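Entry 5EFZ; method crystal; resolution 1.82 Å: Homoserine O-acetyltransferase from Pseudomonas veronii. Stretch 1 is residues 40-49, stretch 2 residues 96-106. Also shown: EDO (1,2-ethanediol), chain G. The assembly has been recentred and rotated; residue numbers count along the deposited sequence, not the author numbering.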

# COMPACT_ATOMS: atom_id res chain seq x y z
N CYS A 40 6.25 32.40 15.02
CA CYS A 40 7.24 32.25 16.08
C CYS A 40 6.64 31.49 17.26
O CYS A 40 5.58 31.87 17.74
N MET A 41 7.30 30.44 17.73
CA MET A 41 6.94 29.85 19.02
C MET A 41 7.63 30.67 20.12
O MET A 41 8.85 30.75 20.15
N PRO A 42 6.85 31.28 21.02
CA PRO A 42 7.46 32.10 22.08
C PRO A 42 8.38 31.30 23.01
O PRO A 42 9.36 31.84 23.51
N GLU A 43 8.04 30.04 23.26
CA GLU A 43 8.94 29.16 24.00
C GLU A 43 8.79 27.75 23.47
O GLU A 43 7.70 27.21 23.37
N CYS A 44 9.91 27.17 23.08
CA CYS A 44 9.89 25.82 22.55
C CYS A 44 10.46 24.91 23.63
O CYS A 44 11.61 25.07 24.03
N LEU A 45 9.62 23.99 24.12
CA LEU A 45 10.06 23.00 25.09
C LEU A 45 10.35 21.69 24.37
O LEU A 45 9.51 21.16 23.64
N LEU A 46 11.55 21.16 24.57
CA LEU A 46 11.90 19.88 24.00
C LEU A 46 11.97 18.86 25.12
O LEU A 46 12.65 19.10 26.14
N ALA A 47 11.27 17.75 24.93
CA ALA A 47 11.35 16.60 25.83
C ALA A 47 12.54 15.73 25.43
O ALA A 47 12.61 15.24 24.29
N VAL A 48 13.47 15.57 26.37
CA VAL A 48 14.76 14.96 26.09
C VAL A 48 15.05 13.83 27.08
O VAL A 48 14.91 14.00 28.30
N ALA A 49 15.50 12.69 26.58
CA ALA A 49 15.90 11.60 27.46
C ALA A 49 17.37 11.36 27.18
O ALA A 49 17.76 11.30 26.03
N VAL A 96 15.66 13.00 21.40
CA VAL A 96 14.92 14.25 21.43
C VAL A 96 13.59 14.07 20.74
O VAL A 96 13.53 13.71 19.56
N ASN A 97 12.52 14.34 21.48
CA ASN A 97 11.16 14.21 20.95
C ASN A 97 10.80 15.31 19.95
O ASN A 97 11.04 16.50 20.20
N GLN A 98 10.22 14.90 18.83
CA GLN A 98 9.73 15.83 17.82
C GLN A 98 8.84 16.89 18.41
O GLN A 98 7.97 16.59 19.23
N ILE A 99 9.02 18.12 17.95
CA ILE A 99 8.01 19.15 18.14
C ILE A 99 6.70 18.63 17.58
O ILE A 99 6.65 18.23 16.40
N GLY A 100 5.64 18.65 18.37
CA GLY A 100 4.36 18.18 17.87
C GLY A 100 4.01 16.77 18.32
O GLY A 100 2.89 16.31 18.06
N ASN A 101 4.92 16.08 18.99
CA ASN A 101 4.66 14.67 19.31
C ASN A 101 3.94 14.43 20.63
O ASN A 101 3.76 13.27 21.04
N GLY A 102 3.54 15.52 21.30
CA GLY A 102 2.81 15.44 22.57
C GLY A 102 3.66 15.54 23.83
O GLY A 102 3.13 15.83 24.92
N LEU A 103 4.97 15.30 23.71
CA LEU A 103 5.89 15.46 24.84
C LEU A 103 6.63 16.79 24.75
O LEU A 103 6.59 17.60 25.68
N SER A 104 7.29 17.03 23.62
CA SER A 104 7.79 18.36 23.32
C SER A 104 6.58 19.29 23.05
O SER A 104 5.45 18.82 22.97
N SER A 105 6.84 20.59 22.90
CA SER A 105 5.77 21.55 22.60
C SER A 105 4.93 21.07 21.44
O SER A 105 5.47 20.75 20.40
N SER A 106 3.62 21.04 21.63
CA SER A 106 2.71 20.43 20.68
C SER A 106 1.31 21.07 20.78
O SER A 106 1.02 21.81 21.72

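The strand segment that includes Ala47 and Val48 pairs first with Val96, antiparallel and without hydrogen bonds between the two; both valines, chi1 t, lie on the same face, CG1 of Val48 4.4 Å from CG2 of Val96. From Asn97 on, the partner is loop. Where the backbones run close, the side chains that meet are small: Ala47, Ser104 and Ser105. Ala47 points toward the loop; its methyl CB sits 3.6 Å from CB of Leu103 (chi1 m, chi2 t) and 3.5 Å from ND2 of Asn97, a small bump in a tight hollow. Asn97 (chi1 m) also points in, and its amide suits the place: ND2 donates to Ala47 O at 2.8 Å, while the Asn97 backbone N reaches the same oxygen at 3.0 Å. Serine hydroxyls accept the strand's amides at Leu45 and Ala47. Ser104 OG (chi1 m) accepts from Ala47 N at 2.9 Å and donates to Asn97 O at 2.7 Å, tying strand to loop. Ser105, also m and pointing toward the strand, accepts Leu45 N through OG at 2.9 Å, and its own N returns a bond to Leu45 O at 2.8 Å.

Ile99, m,t, turns its end into an apolar pocket of Met41, Cys44 and Leu46: its CD1 lies 3.9 Å from Cys44 SG and its CG2 4.4 Å from Met41 SD. Leu46 starts away from the loop, but its m,t rotamer brings CD2 to 3.9 Å from Ile99 CG1 and CD1 to 4.1 Å from Val96 CG1. Met41, m,t,p, curls so that CE lies 3.6 Å from Ser105 CB. A 1,2-ethanediol, probably from the crystallisation liquor, donates from O2 to Leu103 O at 2.6 Å.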

# COMPACT_ATOMS: atom_id res chain seq x y z
CB CYS A 40 7.75 33.63 16.54
SG CYS A 40 9.31 33.57 17.55
CB MET A 41 7.37 28.39 19.11
CG MET A 41 6.95 27.55 17.92
SD MET A 41 7.52 25.85 18.19
CE MET A 41 6.65 25.42 19.69
CB PRO A 42 6.25 32.61 22.87
CG PRO A 42 5.10 32.46 21.95
CD PRO A 42 5.39 31.28 21.10
CB GLU A 43 8.67 29.20 25.51
CG GLU A 43 7.27 28.79 25.92
CD GLU A 43 7.20 28.26 27.34
OE1 GLU A 43 8.22 28.35 28.07
OE2 GLU A 43 6.13 27.75 27.74
CB CYS A 44 10.69 25.74 21.26
SG CYS A 44 10.75 24.08 20.55
CB LEU A 45 8.99 22.76 26.16
CG LEU A 45 8.44 23.95 26.92
CD1 LEU A 45 7.52 23.46 28.01
CD2 LEU A 45 9.55 24.77 27.51
CB LEU A 46 13.26 19.96 23.28
CG LEU A 46 13.34 20.86 22.06
CD1 LEU A 46 14.79 20.82 21.50
CD2 LEU A 46 12.30 20.43 20.97
CB ALA A 47 10.06 15.78 25.78
CB VAL A 48 15.93 16.00 26.19
CG1 VAL A 48 17.27 15.35 25.80
CG2 VAL A 48 15.66 17.24 25.34
CB ALA A 49 15.05 10.32 27.19
CB VAL A 96 15.72 15.39 20.79
CG1 VAL A 96 14.93 16.74 20.87
CG2 VAL A 96 17.14 15.50 21.44
CB ASN A 97 10.17 14.21 22.12
CG ASN A 97 10.24 12.92 22.93
OD1 ASN A 97 9.58 11.94 22.60
ND2 ASN A 97 11.02 12.94 24.04
CB GLN A 98 8.92 15.09 16.76
CG GLN A 98 9.73 14.49 15.63
CD GLN A 98 8.75 14.02 14.54
OE1 GLN A 98 7.83 14.75 14.16
NE2 GLN A 98 8.92 12.78 14.09
CB ILE A 99 8.41 20.47 17.43
CG1 ILE A 99 9.74 20.98 18.03
CG2 ILE A 99 7.30 21.54 17.59
CD1 ILE A 99 10.36 22.12 17.23
CB ASN A 101 5.99 13.86 19.29
CG ASN A 101 6.69 13.80 20.66
OD1 ASN A 101 6.71 14.77 21.44
ND2 ASN A 101 7.31 12.65 20.94
CB LEU A 103 6.89 14.30 24.91
CG LEU A 103 6.26 12.92 25.18
CD1 LEU A 103 7.34 11.90 25.39
CD2 LEU A 103 5.28 12.96 26.36
CB SER A 104 8.73 18.33 22.10
OG SER A 104 9.91 17.58 22.40
CB SER A 105 6.36 22.93 22.27
OG SER A 105 6.88 23.52 23.44
CB SER A 106 2.58 18.92 20.93
OG SER A 106 3.85 18.27 20.95
C1 EDO G . 3.18 16.42 28.42
O1 EDO G . 4.17 15.72 29.19
C2 EDO G . 3.64 17.85 28.15
O2 EDO G . 5.03 17.83 27.79